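Local coordinates for YkuI protein (Bacillus subtilis, PDB 2BAS) that binds the second messenger cyclic di-GMP through an EAL domain that probably acts as a cyclic-di-GMP-specific phosphodiesterase, and carries a C-terminal signalling domain, at residues T33-V38 / D89-R94; L97-E102 / S261-E266; E233-N238 / G254-S259; F334-C339 / M413-D418. One frame throughout, in Å; residues are numbered along the deposited sequence.

Interaction 1: T33-V38 / D89-R94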
loop_
_atom_site.group_PDB
_atom_site.type_symbol
_atom_site.label_atom_id
_atom_site.label_comp_id
_atom_site.label_asym_id
_atom_site.label_seq_id
_atom_site.Cartn_x
_atom_site.Cartn_y
_atom_site.Cartn_z
ATOM N N THR A 33 44.944 10.851 -8.956
ATOM C CA THR A 33 46.374 10.585 -8.883
ATOM C C THR A 33 46.783 9.977 -7.534
ATOM O O THR A 33 47.844 9.360 -7.424
ATOM C CB THR A 33 47.237 11.810 -9.265
ATOM O OG1 THR A 33 46.740 12.982 -8.612
ATOM C CG2 THR A 33 47.205 12.032 -10.775
ATOM N N ASN A 34 45.935 10.129 -6.520
ATOM C CA ASN A 34 46.164 9.474 -5.227
ATOM C C ASN A 34 45.273 8.239 -5.042
ATOM O O ASN A 34 44.874 7.899 -3.921
ATOM C CB ASN A 34 45.973 10.457 -4.067
ATOM C CG ASN A 34 47.046 11.513 -4.021
ATOM O OD1 ASN A 34 48.213 11.216 -3.771
ATOM N ND2 ASN A 34 46.659 12.760 -4.256
ATOM N N ILE A 35 44.980 7.565 -6.150
ATOM C CA ILE A 35 44.090 6.408 -6.142
ATOM C C ILE A 35 44.480 5.347 -5.106
ATOM O O ILE A 35 43.639 4.560 -4.684
ATOM C CB ILE A 35 43.938 5.805 -7.565
ATOM C CG1 ILE A 35 42.715 4.880 -7.645
ATOM C CG2 ILE A 35 45.232 5.132 -8.022
ATOM C CD1 ILE A 35 42.276 4.564 -9.069
ATOM N N ASP A 36 45.738 5.358 -4.676
ATOM C CA ASP A 36 46.236 4.407 -3.671
ATOM C C ASP A 36 45.783 4.676 -2.222
ATOM O O ASP A 36 45.666 3.737 -1.432
ATOM C CB ASP A 36 47.764 4.304 -3.741
ATOM C CG ASP A 36 48.250 3.793 -5.088
ATOM O OD1 ASP A 36 47.617 2.862 -5.646
ATOM O OD2 ASP A 36 49.267 4.324 -5.592
ATOM N N ASP A 37 45.534 5.941 -1.878
ATOM C CA ASP A 37 45.070 6.306 -0.531
ATOM C C ASP A 37 43.609 5.919 -0.306
ATOM O O ASP A 37 43.147 5.819 0.831
ATOM C CB ASP A 37 45.240 7.811 -0.282
ATOM C CG ASP A 37 46.700 8.246 -0.210
ATOM O OD1 ASP A 37 47.552 7.477 0.293
ATOM O OD2 ASP A 37 46.992 9.379 -0.647
ATOM N N VAL A 38 42.894 5.715 -1.408
ATOM C CA VAL A 38 41.484 5.329 -1.400
ATOM C C VAL A 38 41.265 4.028 -0.621
ATOM O O VAL A 38 42.081 3.098 -0.704
ATOM C CB VAL A 38 40.960 5.205 -2.853
ATOM C CG1 VAL A 38 39.716 4.363 -2.926
ATOM C CG2 VAL A 38 40.717 6.587 -3.437
ATOM N N ASP A 89 35.727 3.137 -8.113
ATOM C CA ASP A 89 34.773 2.160 -7.593
ATOM C C ASP A 89 35.373 0.759 -7.500
ATOM O O ASP A 89 35.266 0.103 -6.468
ATOM C CB ASP A 89 33.519 2.146 -8.460
ATOM C CG ASP A 89 32.377 1.378 -7.832
ATOM O OD1 ASP A 89 32.078 1.608 -6.627
ATOM O OD2 ASP A 89 31.773 0.550 -8.564
ATOM N N ASN A 90 36.025 0.321 -8.572
ATOM C CA ASN A 90 36.705 -0.973 -8.601
ATOM C C ASN A 90 37.779 -1.147 -7.517
ATOM O O ASN A 90 37.896 -2.217 -6.916
ATOM C CB ASN A 90 37.266 -1.267 -10.003
ATOM C CG ASN A 90 36.163 -1.590 -11.031
ATOM O OD1 ASN A 90 35.058 -2.008 -10.677
ATOM N ND2 ASN A 90 36.474 -1.399 -12.307
ATOM N N ARG A 91 38.548 -0.098 -7.250
ATOM C CA ARG A 91 39.555 -0.171 -6.201
ATOM C C ARG A 91 38.882 -0.421 -4.849
ATOM O O ARG A 91 39.234 -1.365 -4.139
ATOM C CB ARG A 91 40.443 1.084 -6.180
ATOM C CG ARG A 91 41.645 1.019 -5.217
ATOM C CD ARG A 91 42.723 0.046 -5.688
ATOM N NE ARG A 91 43.456 0.587 -6.825
ATOM C CZ ARG A 91 44.622 1.225 -6.737
ATOM N NH1 ARG A 91 45.208 1.689 -7.833
ATOM N NH2 ARG A 91 45.207 1.400 -5.558
ATOM N N ILE A 92 37.893 0.396 -4.516
ATOM C CA ILE A 92 37.174 0.242 -3.254
ATOM C C ILE A 92 36.580 -1.157 -3.070
ATOM O O ILE A 92 36.831 -1.793 -2.049
ATOM C CB ILE A 92 36.054 1.286 -3.109
ATOM C CG1 ILE A 92 36.633 2.697 -3.106
ATOM C CG2 ILE A 92 35.233 1.040 -1.838
ATOM C CD1 ILE A 92 35.571 3.754 -3.392
ATOM N N ILE A 93 35.796 -1.621 -4.050
ATOM C CA ILE A 93 35.125 -2.928 -3.985
ATOM C C ILE A 93 36.089 -4.080 -3.723
ATOM O O ILE A 93 35.858 -4.900 -2.829
ATOM C CB ILE A 93 34.316 -3.236 -5.268
ATOM C CG1 ILE A 93 33.272 -2.148 -5.529
ATOM C CG2 ILE A 93 33.609 -4.577 -5.147
ATOM C CD1 ILE A 93 32.717 -2.146 -6.956
ATOM N N ARG A 94 37.166 -4.136 -4.505
ATOM C CA ARG A 94 38.175 -5.183 -4.369
ATOM C C ARG A 94 38.838 -5.217 -2.992
ATOM O O ARG A 94 39.011 -6.293 -2.415
ATOM C CB ARG A 94 39.218 -5.073 -5.477
ATOM C CG ARG A 94 38.675 -5.466 -6.833
ATOM C CD ARG A 94 39.665 -5.171 -7.953
ATOM N NE ARG A 94 39.025 -5.422 -9.240
ATOM C CZ ARG A 94 38.992 -6.603 -9.858
ATOM N NH1 ARG A 94 39.587 -7.671 -9.329
ATOM N NH2 ARG A 94 38.358 -6.713 -11.021
#
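The flat guanidinium of Arg91 meets Asp36 at its edge and Ile35 on one face. Asp36 OD1 lies 2.8 Å from Arg91 NH2, only 2° out of the guanidinium plane, and the bond is nearly straight at 171°. OD1 uses its anti lone pair, and the salt bridge is single-pronged, NH2 being the one nitrogen bonded across the contact. Over the face lie the carbonyl O of Ile35 and its side chain, CG2 coming within 3.4 Å of Arg91 NH1. Arg91 gets there because its chain leaves with CG anti to the backbone N (chi1 -173°) and then bends twice, at chi2 and chi3. Beside the salt bridge, Val38 CG1 packs against Ile92 CG1 at 3.5 Å, the two side chains at about a right angle. Ile92 also rests on Phe75 and Leu71. The loop between helix 28-33 and strand 38-47 is thus fastened to helix 82-100, an outer helix of the modified TIM barrel characteristic of EAL domains.

Interaction 2: L97-E102 / S261-E266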
loop_
_atom_site.group_PDB
_atom_site.type_symbol
_atom_site.label_atom_id
_atom_site.label_comp_id
_atom_site.label_asym_id
_atom_site.label_seq_id
_atom_site.Cartn_x
_atom_site.Cartn_y
_atom_site.Cartn_z
ATOM N N LEU A 97 36.068 -6.661 -0.606
ATOM C CA LEU A 97 35.823 -8.099 -0.719
ATOM C C LEU A 97 37.037 -8.875 -0.202
ATOM O O LEU A 97 36.901 -10.002 0.272
ATOM C CB LEU A 97 35.438 -8.521 -2.144
ATOM C CG LEU A 97 34.161 -7.945 -2.772
ATOM C CD1 LEU A 97 33.806 -8.670 -4.053
ATOM C CD2 LEU A 97 32.967 -7.976 -1.828
ATOM N N ASP A 98 38.213 -8.257 -0.281
ATOM C CA ASP A 98 39.410 -8.822 0.336
ATOM C C ASP A 98 39.228 -8.885 1.860
ATOM O O ASP A 98 39.487 -9.923 2.475
ATOM C CB ASP A 98 40.680 -8.036 -0.046
ATOM C CG ASP A 98 41.151 -8.313 -1.482
ATOM O OD1 ASP A 98 40.423 -8.962 -2.260
ATOM O OD2 ASP A 98 42.261 -7.873 -1.843
ATOM N N ARG A 99 38.755 -7.792 2.459
ATOM C CA ARG A 99 38.520 -7.750 3.903
ATOM C C ARG A 99 37.488 -8.791 4.329
ATOM O O ARG A 99 37.696 -9.491 5.323
ATOM C CB ARG A 99 38.120 -6.339 4.358
ATOM C CG ARG A 99 37.780 -6.193 5.838
ATOM C CD ARG A 99 38.947 -6.516 6.756
ATOM N NE ARG A 99 38.488 -7.151 7.997
ATOM C CZ ARG A 99 38.410 -6.551 9.185
ATOM N NH1 ARG A 99 38.781 -5.283 9.331
ATOM N NH2 ARG A 99 37.971 -7.229 10.237
ATOM N N PHE A 100 36.396 -8.902 3.566
ATOM C CA PHE A 100 35.358 -9.912 3.814
ATOM C C PHE A 100 35.890 -11.350 3.785
ATOM O O PHE A 100 35.481 -12.177 4.606
ATOM C CB PHE A 100 34.185 -9.766 2.834
ATOM C CG PHE A 100 33.181 -8.710 3.228
ATOM C CD1 PHE A 100 33.162 -7.474 2.593
ATOM C CD2 PHE A 100 32.248 -8.954 4.228
ATOM C CE1 PHE A 100 32.227 -6.491 2.953
ATOM C CE2 PHE A 100 31.309 -7.981 4.593
ATOM C CZ PHE A 100 31.301 -6.751 3.954
ATOM N N LEU A 101 36.807 -11.643 2.857
ATOM C CA LEU A 101 37.419 -12.975 2.750
ATOM C C LEU A 101 38.089 -13.443 4.052
ATOM O O LEU A 101 38.401 -14.625 4.201
ATOM C CB LEU A 101 38.442 -13.030 1.605
ATOM C CG LEU A 101 38.069 -13.282 0.138
ATOM C CD1 LEU A 101 39.339 -13.265 -0.706
ATOM C CD2 LEU A 101 37.335 -14.600 -0.059
ATOM N N GLU A 102 38.306 -12.510 4.980
ATOM C CA GLU A 102 38.921 -12.810 6.272
ATOM C C GLU A 102 37.888 -12.981 7.384
ATOM O O GLU A 102 38.097 -13.751 8.319
ATOM C CB GLU A 102 39.929 -11.722 6.668
ATOM C CG GLU A 102 41.019 -11.428 5.628
ATOM C CD GLU A 102 41.867 -12.642 5.262
ATOM O OE1 GLU A 102 42.365 -13.344 6.175
ATOM O OE2 GLU A 102 42.050 -12.878 4.050
ATOM N N SER A 261 32.862 2.767 10.429
ATOM C CA SER A 261 34.279 2.640 10.753
ATOM C C SER A 261 35.002 1.778 9.726
ATOM O O SER A 261 34.382 1.197 8.833
ATOM C CB SER A 261 34.499 2.099 12.175
ATOM O OG SER A 261 34.216 0.712 12.262
ATOM N N GLU A 262 36.320 1.708 9.868
ATOM C CA GLU A 262 37.171 0.977 8.949
ATOM C C GLU A 262 37.327 -0.493 9.326
ATOM O O GLU A 262 37.948 -1.264 8.582
ATOM C CB GLU A 262 38.547 1.650 8.864
ATOM C CG GLU A 262 39.303 1.784 10.198
ATOM C CD GLU A 262 38.958 3.047 10.999
ATOM O OE1 GLU A 262 37.754 3.390 11.144
ATOM O OE2 GLU A 262 39.912 3.690 11.501
ATOM N N THR A 263 36.761 -0.881 10.474
ATOM C CA THR A 263 36.940 -2.242 10.980
ATOM C C THR A 263 35.627 -2.922 11.358
ATOM O O THR A 263 34.707 -2.283 11.871
ATOM C CB THR A 263 37.879 -2.275 12.213
ATOM O OG1 THR A 263 38.906 -1.283 12.076
ATOM C CG2 THR A 263 38.528 -3.650 12.364
ATOM N N PHE A 264 35.558 -4.227 11.106
ATOM C CA PHE A 264 34.418 -5.020 11.514
ATOM C C PHE A 264 34.334 -5.081 13.033
ATOM O O PHE A 264 35.351 -5.063 13.729
ATOM C CB PHE A 264 34.467 -6.425 10.912
ATOM C CG PHE A 264 34.321 -6.454 9.415
ATOM C CD1 PHE A 264 34.919 -7.458 8.670
ATOM C CD2 PHE A 264 33.604 -5.470 8.742
ATOM C CE1 PHE A 264 34.790 -7.497 7.283
ATOM C CE2 PHE A 264 33.482 -5.499 7.360
ATOM C CZ PHE A 264 34.074 -6.515 6.631
ATOM N N LEU A 265 33.104 -5.141 13.525
ATOM C CA LEU A 265 32.815 -5.133 14.946
ATOM C C LEU A 265 32.557 -6.547 15.416
ATOM O O LEU A 265 32.440 -7.462 14.601
ATOM C CB LEU A 265 31.558 -4.294 15.196
ATOM C CG LEU A 265 31.509 -2.872 14.637
ATOM C CD1 LEU A 265 30.119 -2.323 14.766
ATOM C CD2 LEU A 265 32.519 -1.966 15.349
ATOM N N GLU A 266 32.469 -6.724 16.730
ATOM C CA GLU A 266 32.011 -7.985 17.302
ATOM C C GLU A 266 30.561 -8.164 16.848
ATOM O O GLU A 266 29.787 -7.203 16.812
ATOM C CB GLU A 266 32.096 -7.949 18.833
ATOM C CG GLU A 266 33.515 -7.793 19.401
ATOM C CD GLU A 266 34.205 -6.490 18.978
ATOM O OE1 GLU A 266 33.469 -5.488 18.702
ATOM O OE2 GLU A 266 35.479 -6.473 18.915
#
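Arg99 and Phe100, near the end of helix 82-100, receive the side chain of Phe264 between them. Arg99 comes first. Its chi1 of 177° turns CG away from the amide nitrogen and to within 3.6 Å of Phe264 CE1, and the rest of the chain runs past the ring in the direction opposite to that of the Phe264 side chain. The guanidinium ends with NH2 3.4 Å from Phe264 CD1. Phe264 lies over one guanidinium face, off its centre; with the planes 53° apart this is no flat stack. At the guanidinium edge sits Thr263, whose CG2 is 3.5 Å from Arg99 NH1. Phe100 follows, and here Phe264 points a single atom, CZ, at the centre of the ring face, 3.7 Å above the plane of Phe100. The centroids are 5.0 Å apart and the planes 48° apart, an oblique aromatic pair held by apolar contact. Phe264 itself is stacked with Tyr56 and meets Tyr42 edge-to-face, while Phe100 continues onto Ile109 and Val58. The loop leading to helix 271-311 therefore inserts an aromatic ring where helix 82-100 meets strands 38-47, 53-64 and 108-112.

Interaction 3: E233-N238 / G254-S259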
loop_
_atom_site.group_PDB
_atom_site.type_symbol
_atom_site.label_atom_id
_atom_site.label_comp_id
_atom_site.label_asym_id
_atom_site.label_seq_id
_atom_site.Cartn_x
_atom_site.Cartn_y
_atom_site.Cartn_z
ATOM N N GLU A 233 17.070 2.611 7.037
ATOM C CA GLU A 233 18.379 3.258 7.150
ATOM C C GLU A 233 18.244 4.708 7.625
ATOM O O GLU A 233 17.135 5.226 7.758
ATOM C CB GLU A 233 19.160 3.178 5.822
ATOM C CG GLU A 233 18.590 3.982 4.671
ATOM C CD GLU A 233 19.576 4.159 3.522
ATOM O OE1 GLU A 233 20.607 4.857 3.695
ATOM O OE2 GLU A 233 19.309 3.611 2.427
ATOM N N ASP A 234 19.388 5.354 7.854
ATOM C CA ASP A 234 19.472 6.710 8.408
ATOM C C ASP A 234 18.741 6.872 9.746
ATOM O O ASP A 234 18.096 7.890 9.990
ATOM C CB ASP A 234 19.016 7.763 7.390
ATOM C CG ASP A 234 20.061 8.037 6.309
ATOM O OD1 ASP A 234 21.281 7.922 6.581
ATOM O OD2 ASP A 234 19.662 8.385 5.175
ATOM N N ILE A 235 18.840 5.854 10.597
ATOM C CA ILE A 235 18.320 5.908 11.956
ATOM C C ILE A 235 19.335 6.660 12.816
ATOM O O ILE A 235 20.452 6.190 13.043
ATOM C CB ILE A 235 18.085 4.501 12.538
ATOM C CG1 ILE A 235 16.979 3.784 11.767
ATOM C CG2 ILE A 235 17.706 4.586 14.004
ATOM C CD1 ILE A 235 16.967 2.295 11.963
ATOM N N GLU A 236 18.939 7.837 13.283
ATOM C CA GLU A 236 19.837 8.688 14.049
ATOM C C GLU A 236 19.196 9.303 15.297
ATOM O O GLU A 236 19.682 10.310 15.816
ATOM C CB GLU A 236 20.449 9.763 13.144
ATOM C CG GLU A 236 19.456 10.693 12.457
ATOM C CD GLU A 236 20.152 11.728 11.587
ATOM O OE1 GLU A 236 20.851 11.337 10.625
ATOM O OE2 GLU A 236 19.999 12.937 11.864
ATOM N N ALA A 237 18.120 8.680 15.777
ATOM C CA ALA A 237 17.432 9.099 17.005
ATOM C C ALA A 237 16.640 7.928 17.575
ATOM O O ALA A 237 16.676 6.821 17.036
ATOM C CB ALA A 237 16.522 10.296 16.741
ATOM N N ASN A 238 15.920 8.163 18.660
ATOM C CA ASN A 238 15.163 7.091 19.278
ATOM C C ASN A 238 13.841 6.804 18.573
ATOM O O ASN A 238 13.529 5.647 18.275
ATOM C CB ASN A 238 14.932 7.379 20.753
ATOM C CG ASN A 238 14.718 6.120 21.552
ATOM O OD1 ASN A 238 15.326 5.084 21.267
ATOM N ND2 ASN A 238 13.857 6.197 22.565
ATOM N N GLY A 254 22.180 3.012 10.959
ATOM C CA GLY A 254 22.318 4.445 11.220
ATOM C C GLY A 254 23.285 4.853 12.333
ATOM O O GLY A 254 23.794 4.006 13.090
ATOM N N TYR A 255 23.526 6.163 12.433
ATOM C CA TYR A 255 24.357 6.737 13.500
ATOM C C TYR A 255 23.903 6.287 14.882
ATOM O O TYR A 255 24.736 5.964 15.731
ATOM C CB TYR A 255 24.368 8.272 13.448
ATOM C CG TYR A 255 25.024 8.844 12.215
ATOM C CD1 TYR A 255 26.391 8.663 11.976
ATOM C CD2 TYR A 255 24.287 9.582 11.288
ATOM C CE1 TYR A 255 27.005 9.189 10.832
ATOM C CE2 TYR A 255 24.894 10.114 10.135
ATOM C CZ TYR A 255 26.248 9.912 9.915
ATOM O OH TYR A 255 26.850 10.436 8.785
ATOM N N TYR A 256 22.588 6.262 15.102
ATOM C CA TYR A 256 22.032 5.888 16.402
ATOM C C TYR A 256 22.506 4.508 16.827
ATOM O O TYR A 256 22.820 4.297 17.994
ATOM C CB TYR A 256 20.495 5.958 16.420
ATOM C CG TYR A 256 19.912 5.722 17.799
ATOM C CD1 TYR A 256 19.985 6.710 18.784
ATOM C CD2 TYR A 256 19.312 4.509 18.126
ATOM C CE1 TYR A 256 19.472 6.497 20.052
ATOM C CE2 TYR A 256 18.788 4.286 19.395
ATOM C CZ TYR A 256 18.874 5.286 20.354
ATOM O OH TYR A 256 18.361 5.078 21.614
ATOM N N LEU A 257 22.572 3.584 15.873
ATOM C CA LEU A 257 23.046 2.237 16.152
ATOM C C LEU A 257 24.570 2.189 16.199
ATOM O O LEU A 257 25.143 2.003 17.270
ATOM C CB LEU A 257 22.493 1.235 15.141
ATOM C CG LEU A 257 20.970 1.120 15.095
ATOM C CD1 LEU A 257 20.561 0.219 13.970
ATOM C CD2 LEU A 257 20.406 0.610 16.409
ATOM N N VAL A 258 25.214 2.368 15.047
ATOM C CA VAL A 258 26.677 2.354 14.940
ATOM C C VAL A 258 27.137 3.178 13.736
ATOM O O VAL A 258 26.719 2.930 12.610
ATOM C CB VAL A 258 27.249 0.905 14.835
ATOM C CG1 VAL A 258 28.711 0.926 14.463
ATOM C CG2 VAL A 258 27.101 0.158 16.147
ATOM N N SER A 259 27.998 4.160 13.992
ATOM C CA SER A 259 28.604 4.988 12.939
ATOM C C SER A 259 29.536 4.173 12.005
ATOM O O SER A 259 29.921 3.051 12.337
ATOM C CB SER A 259 29.445 6.119 13.571
ATOM O OG SER A 259 30.548 5.568 14.277
#
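Swung across residues 235-238 by a chi1 of -174°, the Tyr256 ring has Ala237 O over one face, 3.5 Å above the plane and off its centre. Glu236 places CG between its own backbone N and carbonyl carbon (chi1 59°), which runs its side chain alongside Tyr255 and brings OE1 to the ring edge, 3.9 Å from Tyr255 CD2; its other oxygen, OE2, forms a salt bridge with Lys204. The two loops follow neighbouring parallel strands, 229-233 and 249-252, of a beta-alpha-beta unit closed through helix 238-246, and they lie at the carboxyl ends of barrel strands, where TIM-type barrels carry their active sites. Ile235 O accepts a hydrogen bond from Tyr256 N at 3.0 Å (155° at the hydrogen), with Gly254 CA close beside it. From helix 271-311, Glu277 OE1 is hydrogen-bonded to Tyr256 OH, and Arg273 makes a cation-pi contact with the ring. With an alanine at Tyr256 the ring and hydroxyl are gone, which would probably leave Glu277 without this bond, Arg273 without its cation-pi partner and a gap beside Ala237. Ile235 CG2 touches Tyr256 CB at 3.9 Å.

Interaction 4: F334-C339 / M413-D418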
loop_
_atom_site.group_PDB
_atom_site.type_symbol
_atom_site.label_atom_id
_atom_site.label_comp_id
_atom_site.label_asym_id
_atom_site.label_seq_id
_atom_site.Cartn_x
_atom_site.Cartn_y
_atom_site.Cartn_z
ATOM N N PHE A 334 -21.890 10.513 14.444
ATOM C CA PHE A 334 -22.348 11.560 13.515
ATOM C C PHE A 334 -23.047 10.924 12.310
ATOM O O PHE A 334 -23.678 11.606 11.519
ATOM C CB PHE A 334 -21.209 12.511 13.085
ATOM C CG PHE A 334 -20.270 11.912 12.070
ATOM C CD1 PHE A 334 -20.432 12.184 10.711
ATOM C CD2 PHE A 334 -19.239 11.069 12.468
ATOM C CE1 PHE A 334 -19.577 11.635 9.762
ATOM C CE2 PHE A 334 -18.381 10.511 11.543
ATOM C CZ PHE A 334 -18.546 10.788 10.180
ATOM N N ARG A 335 -22.950 9.611 12.190
ATOM C CA ARG A 335 -23.703 8.886 11.153
ATOM C C ARG A 335 -24.055 7.489 11.629
ATOM O O ARG A 335 -23.212 6.799 12.226
ATOM C CB ARG A 335 -22.935 8.812 9.839
ATOM C CG ARG A 335 -23.824 8.525 8.654
ATOM C CD ARG A 335 -23.040 8.148 7.423
ATOM N NE ARG A 335 -22.438 9.294 6.743
ATOM C CZ ARG A 335 -21.146 9.611 6.799
ATOM N NH1 ARG A 335 -20.694 10.656 6.118
ATOM N NH2 ARG A 335 -20.305 8.878 7.520
ATOM N N ILE A 336 -25.312 7.102 11.398
ATOM C CA ILE A 336 -25.818 5.754 11.712
ATOM C C ILE A 336 -26.705 5.235 10.569
ATOM O O ILE A 336 -27.523 5.990 10.033
ATOM C CB ILE A 336 -26.594 5.731 13.056
ATOM C CG1 ILE A 336 -25.734 6.338 14.165
ATOM C CG2 ILE A 336 -27.018 4.297 13.444
ATOM C CD1 ILE A 336 -26.392 6.383 15.536
ATOM N N TYR A 337 -26.530 3.954 10.209
ATOM C CA TYR A 337 -27.313 3.270 9.168
ATOM C C TYR A 337 -27.208 1.741 9.324
ATOM O O TYR A 337 -26.306 1.252 10.016
ATOM C CB TYR A 337 -26.853 3.696 7.758
ATOM C CG TYR A 337 -25.415 3.330 7.416
ATOM C CD1 TYR A 337 -25.111 2.206 6.645
ATOM C CD2 TYR A 337 -24.369 4.101 7.879
ATOM C CE1 TYR A 337 -23.773 1.878 6.349
ATOM C CE2 TYR A 337 -23.057 3.789 7.602
ATOM C CZ TYR A 337 -22.752 2.689 6.839
ATOM O OH TYR A 337 -21.418 2.434 6.595
HETATM N N MSE A 338 -28.110 1.002 8.661
HETATM C CA MSE A 338 -28.163 -0.470 8.699
HETATM C C MSE A 338 -28.094 -1.122 7.318
HETATM O O MSE A 338 -28.650 -0.590 6.355
HETATM C CB MSE A 338 -29.459 -0.941 9.369
HETATM C CG MSE A 338 -29.449 -0.978 10.883
HETATM SE SE MSE A 338 -31.273 -1.054 11.646
HETATM C CE MSE A 338 -32.036 -2.694 10.729
ATOM N N CYS A 339 -27.464 -2.297 7.239
ATOM C CA CYS A 339 -27.340 -3.062 5.989
ATOM C C CYS A 339 -27.637 -4.549 6.202
ATOM O O CYS A 339 -27.519 -5.039 7.329
ATOM C CB CYS A 339 -25.909 -2.964 5.444
ATOM S SG CYS A 339 -25.276 -1.319 5.072
HETATM N N MSE A 413 -29.053 -8.655 10.333
HETATM C CA MSE A 413 -29.002 -7.230 9.993
HETATM C C MSE A 413 -27.747 -6.645 10.617
HETATM O O MSE A 413 -27.197 -7.208 11.554
HETATM C CB MSE A 413 -30.250 -6.491 10.472
HETATM C CG MSE A 413 -31.492 -6.797 9.668
HETATM SE SE MSE A 413 -33.121 -6.088 10.513
HETATM C CE MSE A 413 -34.530 -6.975 9.378
ATOM N N TYR A 414 -27.270 -5.530 10.092
ATOM C CA TYR A 414 -26.032 -4.977 10.592
ATOM C C TYR A 414 -26.134 -3.475 10.763
ATOM O O TYR A 414 -26.699 -2.772 9.928
ATOM C CB TYR A 414 -24.844 -5.405 9.704
ATOM C CG TYR A 414 -24.722 -6.902 9.660
ATOM C CD1 TYR A 414 -25.363 -7.643 8.673
ATOM C CD2 TYR A 414 -24.025 -7.588 10.649
ATOM C CE1 TYR A 414 -25.300 -9.039 8.660
ATOM C CE2 TYR A 414 -23.949 -8.986 10.646
ATOM C CZ TYR A 414 -24.589 -9.703 9.649
ATOM O OH TYR A 414 -24.508 -11.084 9.639
ATOM N N LEU A 415 -25.576 -3.011 11.875
ATOM C CA LEU A 415 -25.674 -1.642 12.291
ATOM C C LEU A 415 -24.290 -1.012 12.192
ATOM O O LEU A 415 -23.279 -1.617 12.584
ATOM C CB LEU A 415 -26.192 -1.611 13.725
ATOM C CG LEU A 415 -26.301 -0.313 14.528
ATOM C CD1 LEU A 415 -27.435 0.578 14.014
ATOM C CD2 LEU A 415 -26.519 -0.684 16.001
ATOM N N PHE A 416 -24.252 0.206 11.656
ATOM C CA PHE A 416 -22.997 0.904 11.511
ATOM C C PHE A 416 -23.115 2.271 12.152
ATOM O O PHE A 416 -24.083 3.012 11.905
ATOM C CB PHE A 416 -22.609 0.975 10.043
ATOM C CG PHE A 416 -22.470 -0.371 9.407
ATOM C CD1 PHE A 416 -23.572 -0.997 8.821
ATOM C CD2 PHE A 416 -21.254 -1.035 9.429
ATOM C CE1 PHE A 416 -23.465 -2.252 8.263
ATOM C CE2 PHE A 416 -21.128 -2.283 8.870
ATOM C CZ PHE A 416 -22.228 -2.896 8.281
ATOM N N ILE A 417 -22.159 2.563 13.032
ATOM C CA ILE A 417 -22.102 3.823 13.757
ATOM C C ILE A 417 -20.737 4.457 13.516
ATOM O O ILE A 417 -19.722 3.911 13.939
ATOM C CB ILE A 417 -22.269 3.599 15.253
ATOM C CG1 ILE A 417 -23.598 2.896 15.554
ATOM C CG2 ILE A 417 -22.174 4.904 15.978
ATOM C CD1 ILE A 417 -23.690 2.352 16.977
ATOM N N ASP A 418 -20.713 5.592 12.824
ATOM C CA ASP A 418 -19.461 6.308 12.545
ATOM C C ASP A 418 -19.172 7.265 13.684
ATOM O O ASP A 418 -20.065 7.983 14.120
ATOM C CB ASP A 418 -19.551 7.066 11.210
ATOM C CG ASP A 418 -19.665 6.127 9.996
ATOM O OD1 ASP A 418 -19.331 4.918 10.119
ATOM O OD2 ASP A 418 -20.088 6.603 8.913
HETATM O O HOH W 1 -18.992 3.459 8.057
#
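Strands 335-339 and 413-418 are antiparallel neighbours inside a six-stranded sheet, their axes 4.7 Å apart with directions at 158°, and Tyr337 with Phe416 forms a central hydrogen-bonded pair. Tyr337 N reaches Phe416 O at 3.1 Å, and Phe416 N reaches Tyr337 O at 2.8 Å; Cys339 and Tyr414 repeat this pairing. Tyr337 takes the crowded position between its backbone N and carbonyl carbon (chi1 63°), which folds the ring over Phe416: CB of Phe416 makes a CH-pi contact 3.9 Å from the Tyr337 centroid, while the two ring planes are 18° apart but displaced, with little face-on overlap. The Tyr337 hydroxyl shares a water with Asp418 OD1. A leucine in place of Tyr337 would probably leave this water without one partner and Phe416 CB without its ring cover. Along the same face, Cys339 SG sits obliquely by the Phe416 ring, 3.8 Å from CE1, and Arg335 NH2 forms a salt bridge with Asp418 OD2 at 2.7 Å, on the anti lone pair; Arg335 NH1 is bridged by Glu397, and NH2 also by Asp395. On the opposite face, the contacts between these strands are apolar: Leu415 CD1 lies 3.8 Å from Ile336 CG2, and Met338 CE touches Met413 SE (both selenomethionines). Helix 318-328 covers that side, giving the helix-backed antiparallel sheet reminiscent of PAS-like sensory domains.

In the fold
Interactions 1 and 2 use successive parts of helix 82-100, with centres 16 Å apart, and together tie that helix to the loop before strand 38-47 and to the loop leading into helix 271-311. Interaction 3 is nested within the chain loop closed by interaction 2; their centres are 20 Å apart and they touch where Leu265 CD1 packs on Val258 CG1 at 3.6 Å. Interaction 3 includes Glu233, which lies close to the like-charged Asp176, with a long, weak ion pair to Lys197, consistent with the acidic metal site of EAL domains. Interaction 4 belongs to the C-terminal domain, about 33 Å from interaction 3 between nearest atoms, and helix 271-311 spans the stretch between.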